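Local coordinates for nicastrin (Dictyostelium purpureum, PDB 4R12), which probably serves as an essential, substrate-recruiting subunit of gamma-secretase, the complex that cleaves membrane proteins such as Notch receptors within the membrane, at residues I232-D235 / Q236-A240; N409-Y412 / G413-Q416; Y459-T463 / S464-C468. One frame throughout, in Å; residues are numbered along the deposited sequence.

Contact 1: residues I232-D235 / Q236-A240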
ATOM      1  N   ILE A 232       5.495  -5.444  -0.639  1.00 20.53           N
ATOM      2  CA  ILE A 232       4.494  -6.286  -1.296  1.00 21.41           C
ATOM      3  C   ILE A 232       3.164  -6.231  -0.543  1.00 20.63           C
ATOM      4  O   ILE A 232       2.100  -6.079  -1.159  1.00 20.01           O
ATOM      5  CB  ILE A 232       4.974  -7.745  -1.389  1.00 22.06           C
ATOM      6  CG1 ILE A 232       6.271  -7.820  -2.209  1.00 23.15           C
ATOM      7  CG2 ILE A 232       3.879  -8.676  -1.980  1.00 23.30           C
ATOM      8  CD1 ILE A 232       6.808  -9.224  -2.355  1.00 22.00           C
ATOM      9  N   GLY A 233       3.239  -6.316   0.793  1.00 21.78           N
ATOM     10  CA  GLY A 233       2.048  -6.312   1.649  1.00 21.23           C
ATOM     11  C   GLY A 233       0.951  -7.249   1.144  1.00 20.31           C
ATOM     12  O   GLY A 233      -0.170  -6.812   0.889  1.00 20.96           O
ATOM     13  N   ALA A 234       1.282  -8.526   0.995  1.00 21.66           N
ATOM     14  CA  ALA A 234       0.367  -9.485   0.396  1.00 21.90           C
ATOM     15  C   ALA A 234      -0.963  -9.534   1.174  1.00 21.84           C
ATOM     16  O   ALA A 234      -2.018  -9.249   0.609  1.00 23.12           O
ATOM     17  CB  ALA A 234       1.012 -10.867   0.325  1.00 21.36           C
ATOM     18  N   ASP A 235      -0.920  -9.821   2.474  1.00 21.09           N
ATOM     19  CA  ASP A 235      -2.183  -9.831   3.227  1.00 21.71           C
ATOM     20  C   ASP A 235      -2.629  -8.421   3.585  1.00 21.63           C
ATOM     21  O   ASP A 235      -3.827  -8.137   3.620  1.00 20.92           O
ATOM     22  CB  ASP A 235      -2.087 -10.683   4.498  1.00 22.48           C
ATOM     23  CG  ASP A 235      -3.463 -11.155   4.976  1.00 25.24           C
ATOM     24  OD1 ASP A 235      -4.341 -11.360   4.104  1.00 23.29           O
ATOM     25  OD2 ASP A 235      -3.676 -11.295   6.204  1.00 22.90           O
ATOM     26  N   GLN A 236      -1.669  -7.536   3.860  1.00 21.00           N
ATOM     27  CA  GLN A 236      -1.995  -6.162   4.208  1.00 21.61           C
ATOM     28  C   GLN A 236      -2.917  -5.498   3.189  1.00 21.30           C
ATOM     29  O   GLN A 236      -3.923  -4.881   3.559  1.00 21.05           O
ATOM     30  CB  GLN A 236      -0.708  -5.325   4.348  1.00 20.38           C
ATOM     31  CG  GLN A 236      -0.971  -3.877   4.724  1.00 22.27           C
ATOM     32  CD  GLN A 236       0.323  -3.100   4.904  1.00 24.35           C
ATOM     33  OE1 GLN A 236       1.311  -3.361   4.213  1.00 22.50           O
ATOM     34  NE2 GLN A 236       0.327  -2.156   5.838  1.00 23.30           N
ATOM     35  N   SER A 237      -2.582  -5.628   1.909  1.00 20.91           N
ATOM     36  CA  SER A 237      -3.352  -4.973   0.851  1.00 21.51           C
ATOM     37  C   SER A 237      -3.489  -5.774  -0.454  1.00 20.65           C
ATOM     38  O   SER A 237      -4.570  -5.856  -1.025  1.00 21.74           O
ATOM     39  CB  SER A 237      -2.713  -3.624   0.491  1.00 21.89           C
ATOM     40  OG  SER A 237      -2.626  -2.748   1.605  1.00 21.98           O
ATOM     41  N   SER A 238      -2.379  -6.311  -0.957  1.00 20.45           N
ATOM     42  CA  SER A 238      -2.340  -6.662  -2.373  1.00 21.43           C
ATOM     43  C   SER A 238      -3.131  -7.934  -2.702  1.00 20.20           C
ATOM     44  O   SER A 238      -3.611  -8.087  -3.836  1.00 21.31           O
ATOM     45  CB  SER A 238      -0.882  -6.765  -2.848  1.00 21.45           C
ATOM     46  OG  SER A 238      -0.188  -7.810  -2.197  1.00 29.36           O
ATOM     47  N   PHE A 239      -3.317  -8.838  -1.735  1.00 20.80           N
ATOM     48  CA  PHE A 239      -4.227  -9.963  -1.993  1.00 21.04           C
ATOM     49  C   PHE A 239      -5.622  -9.413  -2.322  1.00 20.87           C
ATOM     50  O   PHE A 239      -6.215  -9.795  -3.346  1.00 20.13           O
ATOM     51  CB  PHE A 239      -4.270 -10.939  -0.803  1.00 21.50           C
ATOM     52  CG  PHE A 239      -5.098 -12.195  -1.038  1.00 23.60           C
ATOM     53  CD1 PHE A 239      -6.489 -12.165  -0.973  1.00 23.20           C
ATOM     54  CD2 PHE A 239      -4.475 -13.421  -1.242  1.00 22.98           C
ATOM     55  CE1 PHE A 239      -7.239 -13.325  -1.155  1.00 23.31           C
ATOM     56  CE2 PHE A 239      -5.227 -14.581  -1.411  1.00 24.98           C
ATOM     57  CZ  PHE A 239      -6.605 -14.534  -1.372  1.00 21.34           C
ATOM     58  N   ALA A 240      -6.136  -8.510  -1.480  1.00 19.69           N
ATOM     59  CA  ALA A 240      -7.417  -7.860  -1.742  1.00 20.46           C
ATOM     60  C   ALA A 240      -7.422  -7.047  -3.044  1.00 19.98           C
ATOM     61  O   ALA A 240      -8.412  -7.050  -3.781  1.00 20.30           O
ATOM     62  CB  ALA A 240      -7.829  -6.949  -0.548  1.00 20.65           C
TER
HETATM   63  O   HOH W   1      -5.695  -8.473   1.609  1.00 22.88           O
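Ser238 folds its hydroxyl back over the start of its own helix, toward the carbonyls of Ile232 and Gly233. With chi1 at 64°, OG sits between the backbone N and the carbonyl carbon, 3.1 Å from Ile232 O and 3.2 Å from Gly233 O. Ala234 CA lies against Ser238 OG as well, at 3.1 Å. Gly233 is the N-cap, and its carbonyl is gripped from opposite faces of its plane: Ser237 N arrives at 2.9 Å, and Ser238 N at 2.9 Å along a nearly straight bond (174°). The i to i+5 bond widens this turn to the pi type, and the next follows suit, Phe239 N meeting Ala234 O at 2.7 Å. Gln236 stretches out fully, its CG trans to the backbone N (chi1 -179°); the extended chain carries OE1 to within 4.0 Å of Gly233 CA, where a beta carbon would collide with it, and NE2 bonds Thr224 OG1. Asp417 receives the N-H groups of Asp235 and Gln236 on its two carboxylate oxygens, while Asp235 OD1 takes Gly329 N and Ser237 OG bonds Asp222 O. The buried polar groups of this helix start are met largely by other protein groups, with a water bridging Asp235 O and Ala240 N; the first N-H groups of the helix and its dipole would probably stabilise the negative charge of Asp417.

Contact 2: residues N409-Y412 / G413-Q416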
ATOM      1  N   ASN A 409      -2.593 -11.767   9.839  1.00 22.01           N
ATOM      2  CA  ASN A 409      -1.301 -11.379   9.254  1.00 23.00           C
ATOM      3  C   ASN A 409      -0.175 -11.349  10.296  1.00 24.54           C
ATOM      4  O   ASN A 409      -0.152 -10.472  11.158  1.00 24.78           O
ATOM      5  CB  ASN A 409      -1.437  -9.999   8.597  1.00 21.46           C
ATOM      6  CG  ASN A 409      -0.255  -9.646   7.683  1.00 21.79           C
ATOM      7  OD1 ASN A 409       0.763 -10.340   7.664  1.00 22.44           O
ATOM      8  ND2 ASN A 409      -0.384  -8.540   6.949  1.00 21.78           N
ATOM      9  N   PRO A 410       0.773 -12.299  10.214  1.00 23.78           N
ATOM     10  CA  PRO A 410       1.875 -12.335  11.181  1.00 25.99           C
ATOM     11  C   PRO A 410       3.052 -11.429  10.791  1.00 24.22           C
ATOM     12  O   PRO A 410       4.017 -11.314  11.553  1.00 25.87           O
ATOM     13  CB  PRO A 410       2.289 -13.804  11.170  1.00 24.33           C
ATOM     14  CG  PRO A 410       2.001 -14.245   9.769  1.00 25.75           C
ATOM     15  CD  PRO A 410       0.795 -13.469   9.308  1.00 24.03           C
ATOM     16  N   TYR A 411       2.958 -10.787   9.635  1.00 22.64           N
ATOM     17  CA  TYR A 411       4.038  -9.932   9.155  1.00 23.25           C
ATOM     18  C   TYR A 411       3.507  -8.590   8.680  1.00 23.09           C
ATOM     19  O   TYR A 411       3.897  -8.101   7.617  1.00 22.71           O
ATOM     20  CB  TYR A 411       4.808 -10.639   8.019  1.00 23.46           C
ATOM     21  CG  TYR A 411       5.551 -11.846   8.525  1.00 25.41           C
ATOM     22  CD1 TYR A 411       6.612 -11.706   9.404  1.00 24.68           C
ATOM     23  CD2 TYR A 411       5.177 -13.126   8.148  1.00 24.95           C
ATOM     24  CE1 TYR A 411       7.299 -12.817   9.889  1.00 25.95           C
ATOM     25  CE2 TYR A 411       5.851 -14.246   8.628  1.00 26.22           C
ATOM     26  CZ  TYR A 411       6.907 -14.083   9.499  1.00 27.77           C
ATOM     27  OH  TYR A 411       7.576 -15.190   9.981  1.00 29.16           O
ATOM     28  N   TYR A 412       2.632  -7.976   9.478  1.00 23.21           N
ATOM     29  CA  TYR A 412       2.015  -6.733   9.049  1.00 24.68           C
ATOM     30  C   TYR A 412       3.041  -5.606   8.871  1.00 24.57           C
ATOM     31  O   TYR A 412       3.806  -5.301   9.782  1.00 24.77           O
ATOM     32  CB  TYR A 412       0.929  -6.294  10.047  1.00 24.43           C
ATOM     33  CG  TYR A 412       0.199  -5.073   9.574  1.00 25.02           C
ATOM     34  CD1 TYR A 412       0.664  -3.798   9.877  1.00 25.60           C
ATOM     35  CD2 TYR A 412      -0.948  -5.191   8.796  1.00 24.09           C
ATOM     36  CE1 TYR A 412       0.002  -2.671   9.427  1.00 23.69           C
ATOM     37  CE2 TYR A 412      -1.621  -4.068   8.338  1.00 23.98           C
ATOM     38  CZ  TYR A 412      -1.139  -2.814   8.659  1.00 26.00           C
ATOM     39  OH  TYR A 412      -1.788  -1.688   8.207  1.00 26.41           O
ATOM     40  N   GLY A 413       3.039  -4.974   7.698  1.00 22.69           N
ATOM     41  CA  GLY A 413       3.924  -3.850   7.440  1.00 22.84           C
ATOM     42  C   GLY A 413       5.381  -4.265   7.321  1.00 22.92           C
ATOM     43  O   GLY A 413       6.296  -3.554   7.758  1.00 22.21           O
ATOM     44  N   TYR A 414       5.606  -5.411   6.701  1.00 20.26           N
ATOM     45  CA  TYR A 414       6.938  -6.005   6.692  1.00 21.60           C
ATOM     46  C   TYR A 414       7.177  -6.813   5.410  1.00 22.57           C
ATOM     47  O   TYR A 414       6.234  -7.371   4.852  1.00 20.61           O
ATOM     48  CB  TYR A 414       7.115  -6.884   7.939  1.00 21.24           C
ATOM     49  CG  TYR A 414       8.472  -7.533   8.046  1.00 21.74           C
ATOM     50  CD1 TYR A 414       9.626  -6.762   8.195  1.00 21.32           C
ATOM     51  CD2 TYR A 414       8.600  -8.916   8.015  1.00 22.65           C
ATOM     52  CE1 TYR A 414      10.888  -7.361   8.277  1.00 22.96           C
ATOM     53  CE2 TYR A 414       9.846  -9.525   8.108  1.00 24.04           C
ATOM     54  CZ  TYR A 414      10.986  -8.740   8.235  1.00 23.87           C
ATOM     55  OH  TYR A 414      12.214  -9.359   8.318  1.00 24.46           O
ATOM     56  N   GLU A 415       8.441  -6.874   4.972  1.00 24.01           N
ATOM     57  CA  GLU A 415       8.821  -7.528   3.706  1.00 23.96           C
ATOM     58  C   GLU A 415       8.379  -8.981   3.599  1.00 25.20           C
ATOM     59  O   GLU A 415       8.137  -9.475   2.500  1.00 24.31           O
ATOM     60  CB  GLU A 415      10.344  -7.460   3.507  1.00 23.68           C
ATOM     61  CG  GLU A 415      11.115  -7.960   4.724  1.00 27.34           C
ATOM     62  CD  GLU A 415      12.565  -8.323   4.440  1.00 27.50           C
ATOM     63  OE1 GLU A 415      12.886  -8.701   3.301  1.00 29.89           O
ATOM     64  OE2 GLU A 415      13.388  -8.244   5.372  1.00 31.16           O
ATOM     65  N   GLN A 416       8.284  -9.678   4.731  1.00 23.04           N
ATOM     66  CA  GLN A 416       7.872 -11.074   4.704  1.00 23.44           C
ATOM     67  C   GLN A 416       6.360 -11.269   4.512  1.00 23.93           C
ATOM     68  O   GLN A 416       5.885 -12.402   4.482  1.00 23.72           O
ATOM     69  CB  GLN A 416       8.332 -11.785   5.977  1.00 25.37           C
ATOM     70  CG  GLN A 416       8.455 -13.302   5.821  1.00 27.58           C
ATOM     71  CD  GLN A 416       9.367 -13.932   6.862  1.00 29.72           C
ATOM     72  OE1 GLN A 416      10.395 -13.367   7.234  1.00 36.14           O
ATOM     73  NE2 GLN A 416       8.995 -15.127   7.322  1.00 28.82           N
TER
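Tyr411 to Tyr414 form a type II beta turn, with Gly413 at its third position, where the positive phi (71°) favours glycine. Beyond the turn the chain folds back, and Gln416 lies over one face of the Tyr411 ring. The glutamine CB makes a CH-pi contact there, 3.9 Å from the ring centroid. The rest of the chain, CG trans to the backbone N (chi1 -157°) and extended beyond it, runs obliquely over the ring until the amide stacks above the phenol end, the two planes 29° apart. NE2 comes within 3.2 Å of Tyr411 CZ in this stack; the polar bonds are made to other parts of the chain, Tyr411 OH to Tyr104 O and Gln416 OE1 to Lys102 N. Tyr414 lies alongside Tyr411 and points the same way, its CD2 3.7 Å from Tyr411 CD1, and its hydroxyl bonds Lys102 NZ. Ahead of the turn, Asn409 OD1 accepts Tyr411 N at 3.0 Å, the N-H standing above the amide carbonyl plane. Tyr412 swings out on the other side of the chain, its ring packing beside the Gly413 N. The arrangement is an Asx turn running straight into a type II beta turn, in the large-lobe loop between strand 397-401 and helix 427-441; its tyrosines and glutamine reach residues of the small lobe, joining the two lobes.

Contact 3: residues Y459-T463 / S464-C468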
ATOM      1  N   TYR A 459      -2.374 -12.423  -9.880  1.00 22.23           N
ATOM      2  CA  TYR A 459      -2.001 -12.793  -8.514  1.00 22.92           C
ATOM      3  C   TYR A 459      -0.469 -12.830  -8.310  1.00 24.14           C
ATOM      4  O   TYR A 459       0.053 -12.106  -7.447  1.00 22.54           O
ATOM      5  CB  TYR A 459      -2.649 -14.128  -8.142  1.00 23.14           C
ATOM      6  CG  TYR A 459      -2.291 -14.618  -6.769  1.00 25.39           C
ATOM      7  CD1 TYR A 459      -2.699 -13.924  -5.634  1.00 23.21           C
ATOM      8  CD2 TYR A 459      -1.561 -15.779  -6.600  1.00 27.37           C
ATOM      9  CE1 TYR A 459      -2.379 -14.389  -4.346  1.00 25.22           C
ATOM     10  CE2 TYR A 459      -1.236 -16.248  -5.326  1.00 25.99           C
ATOM     11  CZ  TYR A 459      -1.653 -15.546  -4.210  1.00 26.08           C
ATOM     12  OH  TYR A 459      -1.322 -16.022  -2.954  1.00 28.94           O
ATOM     13  N   PRO A 460       0.267 -13.620  -9.120  1.00 22.70           N
ATOM     14  CA  PRO A 460       1.727 -13.530  -8.976  1.00 23.51           C
ATOM     15  C   PRO A 460       2.285 -12.164  -9.361  1.00 23.21           C
ATOM     16  O   PRO A 460       3.318 -11.767  -8.807  1.00 22.99           O
ATOM     17  CB  PRO A 460       2.266 -14.610  -9.938  1.00 27.03           C
ATOM     18  CG  PRO A 460       1.125 -15.126 -10.687  1.00 28.61           C
ATOM     19  CD  PRO A 460      -0.140 -14.497 -10.238  1.00 24.54           C
ATOM     20  N   CYS A 461       1.616 -11.454 -10.273  1.00 23.42           N
ATOM     21  CA  CYS A 461       2.071 -10.116 -10.649  1.00 25.98           C
ATOM     22  C   CYS A 461       2.107  -9.145  -9.450  1.00 25.82           C
ATOM     23  O   CYS A 461       3.043  -8.354  -9.320  1.00 24.90           O
ATOM     24  CB  CYS A 461       1.182  -9.536 -11.751  1.00 23.84           C
ATOM     25  SG  CYS A 461       1.758  -7.948 -12.382  1.00 24.96           S
ATOM     26  N   PHE A 462       1.098  -9.190  -8.580  1.00 24.05           N
ATOM     27  CA  PHE A 462       1.069  -8.257  -7.458  1.00 22.40           C
ATOM     28  C   PHE A 462       1.627  -8.836  -6.155  1.00 22.61           C
ATOM     29  O   PHE A 462       1.831  -8.089  -5.196  1.00 23.95           O
ATOM     30  CB  PHE A 462      -0.355  -7.739  -7.217  1.00 20.92           C
ATOM     31  CG  PHE A 462      -0.810  -6.673  -8.203  1.00 22.66           C
ATOM     32  CD1 PHE A 462      -0.078  -6.392  -9.339  1.00 21.96           C
ATOM     33  CD2 PHE A 462      -1.976  -5.940  -7.963  1.00 22.11           C
ATOM     34  CE1 PHE A 462      -0.484  -5.397 -10.234  1.00 24.08           C
ATOM     35  CE2 PHE A 462      -2.403  -4.949  -8.855  1.00 21.76           C
ATOM     36  CZ  PHE A 462      -1.636  -4.676  -9.996  1.00 23.71           C
ATOM     37  N   THR A 463       1.918 -10.135  -6.101  1.00 22.00           N
ATOM     38  CA  THR A 463       2.452 -10.699  -4.851  1.00 20.84           C
ATOM     39  C   THR A 463       3.865 -11.270  -4.973  1.00 23.37           C
ATOM     40  O   THR A 463       4.459 -11.658  -3.962  1.00 24.02           O
ATOM     41  CB  THR A 463       1.526 -11.816  -4.278  1.00 23.31           C
ATOM     42  OG1 THR A 463       1.466 -12.928  -5.179  1.00 24.72           O
ATOM     43  CG2 THR A 463       0.140 -11.291  -4.052  1.00 22.37           C
ATOM     44  N   SER A 464       4.399 -11.325  -6.200  1.00 23.23           N
ATOM     45  CA  SER A 464       5.743 -11.878  -6.434  1.00 25.54           C
ATOM     46  C   SER A 464       6.626 -11.068  -7.377  1.00 25.11           C
ATOM     47  O   SER A 464       7.775 -10.761  -7.057  1.00 25.56           O
ATOM     48  CB  SER A 464       5.647 -13.308  -7.008  1.00 27.64           C
ATOM     49  OG  SER A 464       5.383 -14.251  -5.990  1.00 33.88           O
ATOM     50  N   SER A 465       6.117 -10.777  -8.573  1.00 23.87           N
ATOM     51  CA  SER A 465       6.946 -10.186  -9.630  1.00 25.33           C
ATOM     52  C   SER A 465       6.064  -9.405 -10.596  1.00 23.94           C
ATOM     53  O   SER A 465       5.266  -9.986 -11.321  1.00 23.48           O
ATOM     54  CB  SER A 465       7.737 -11.269 -10.376  1.00 27.85           C
ATOM     55  OG  SER A 465       8.608 -10.687 -11.332  1.00 29.19           O
ATOM     56  N   ILE A 466       6.204  -8.086 -10.589  1.00 23.67           N
ATOM     57  CA  ILE A 466       5.210  -7.218 -11.204  1.00 23.89           C
ATOM     58  C   ILE A 466       5.520  -6.979 -12.703  1.00 26.08           C
ATOM     59  O   ILE A 466       5.721  -5.860 -13.165  1.00 26.58           O
ATOM     60  CB  ILE A 466       5.090  -5.895 -10.394  1.00 26.32           C
ATOM     61  CG1 ILE A 466       3.893  -5.065 -10.868  1.00 23.32           C
ATOM     62  CG2 ILE A 466       6.423  -5.117 -10.364  1.00 26.12           C
ATOM     63  CD1 ILE A 466       3.395  -4.068  -9.844  1.00 26.52           C
ATOM     64  N   THR A 467       5.502  -8.065 -13.463  1.00 24.47           N
ATOM     65  CA  THR A 467       5.851  -8.014 -14.878  1.00 27.87           C
ATOM     66  C   THR A 467       4.635  -8.126 -15.817  1.00 27.88           C
ATOM     67  O   THR A 467       4.788  -8.144 -17.042  1.00 28.10           O
ATOM     68  CB  THR A 467       6.857  -9.130 -15.194  1.00 29.25           C
ATOM     69  OG1 THR A 467       6.296 -10.391 -14.794  1.00 27.67           O
ATOM     70  CG2 THR A 467       8.176  -8.889 -14.421  1.00 29.24           C
ATOM     71  N   CYS A 468       3.435  -8.195 -15.246  1.00 24.62           N
ATOM     72  CA  CYS A 468       2.222  -8.435 -16.038  1.00 23.84           C
ATOM     73  C   CYS A 468       1.675  -7.164 -16.681  1.00 26.20           C
ATOM     74  O   CYS A 468       1.910  -6.061 -16.196  1.00 27.31           O
ATOM     75  CB  CYS A 468       1.130  -9.060 -15.171  1.00 27.09           C
ATOM     76  SG  CYS A 468       0.404  -7.925 -13.935  1.00 30.63           S
TER
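Cys461 and Cys468 close a covalent loop, SG to SG at 2.1 Å with a chi3 of -78°, between the last turn of helix 452-463 and the chain that leaves it. Cys461 turns SG trans to its backbone N, out toward the returning chain, where the sulfur of Cys468 meets it. Ile466 flanks the bridge, its CG1 3.9 Å from Cys461 SG, and runs on across Phe462, Ile466 CD1 meeting Phe462 CE1 at 4.1 Å. The Phe462 ring continues outward, edge-to-face with Phe484 and against Leu504 and Leu245, tying this helix end to helices 500-512 and 234-252. Around that apolar patch the backbone takes over. Pro460 O accepts both Ser465 N, at 3.0 Å and nearly straight (165°), and Ser464 N, which comes in more bent. Cys461 CA offers a C-H to Ser465 O, and Ile466 centres an inverse gamma turn. At the polar edge Thr463 OG1, held close to the main chain by a chi1 of 64°, donates to Tyr459 O at 2.8 Å from above the carbonyl plane, and also lies over the centre of the Tyr459 ring. With a valine in place of Thr463, Tyr459 O would probably be left to the weak backbone bonds alone, and the tyrosine ring without a hydroxyl over its face. The chemistry thus combines a covalent lock with a carbonyl that accepts two N-H groups, fixing the path of the chain out of the helix.

Contact 1 is the innermost: everything that touches there is buried, about 8 Å between its centre and that of the chain, and it works through backbone carbonyls, N-H groups and one serine hydroxyl at a helix start. Contact 2 lies about 9 Å from it, centre to centre, and joins it directly, Gln236 NE2 probably bonding Tyr412 OH while Asn409 packs on Asp235; an amide on an aromatic ring carries contact 2, mostly buried but with Tyr411 and Gln416 partly exposed. Contact 3, partly buried, is at a helix end and secured by a disulfide. Phe239 of helix 234-252 meets its Tyr459, while Ile232, just before that helix, packs on the backbone of Thr463. Contacts 2 and 3 do not touch.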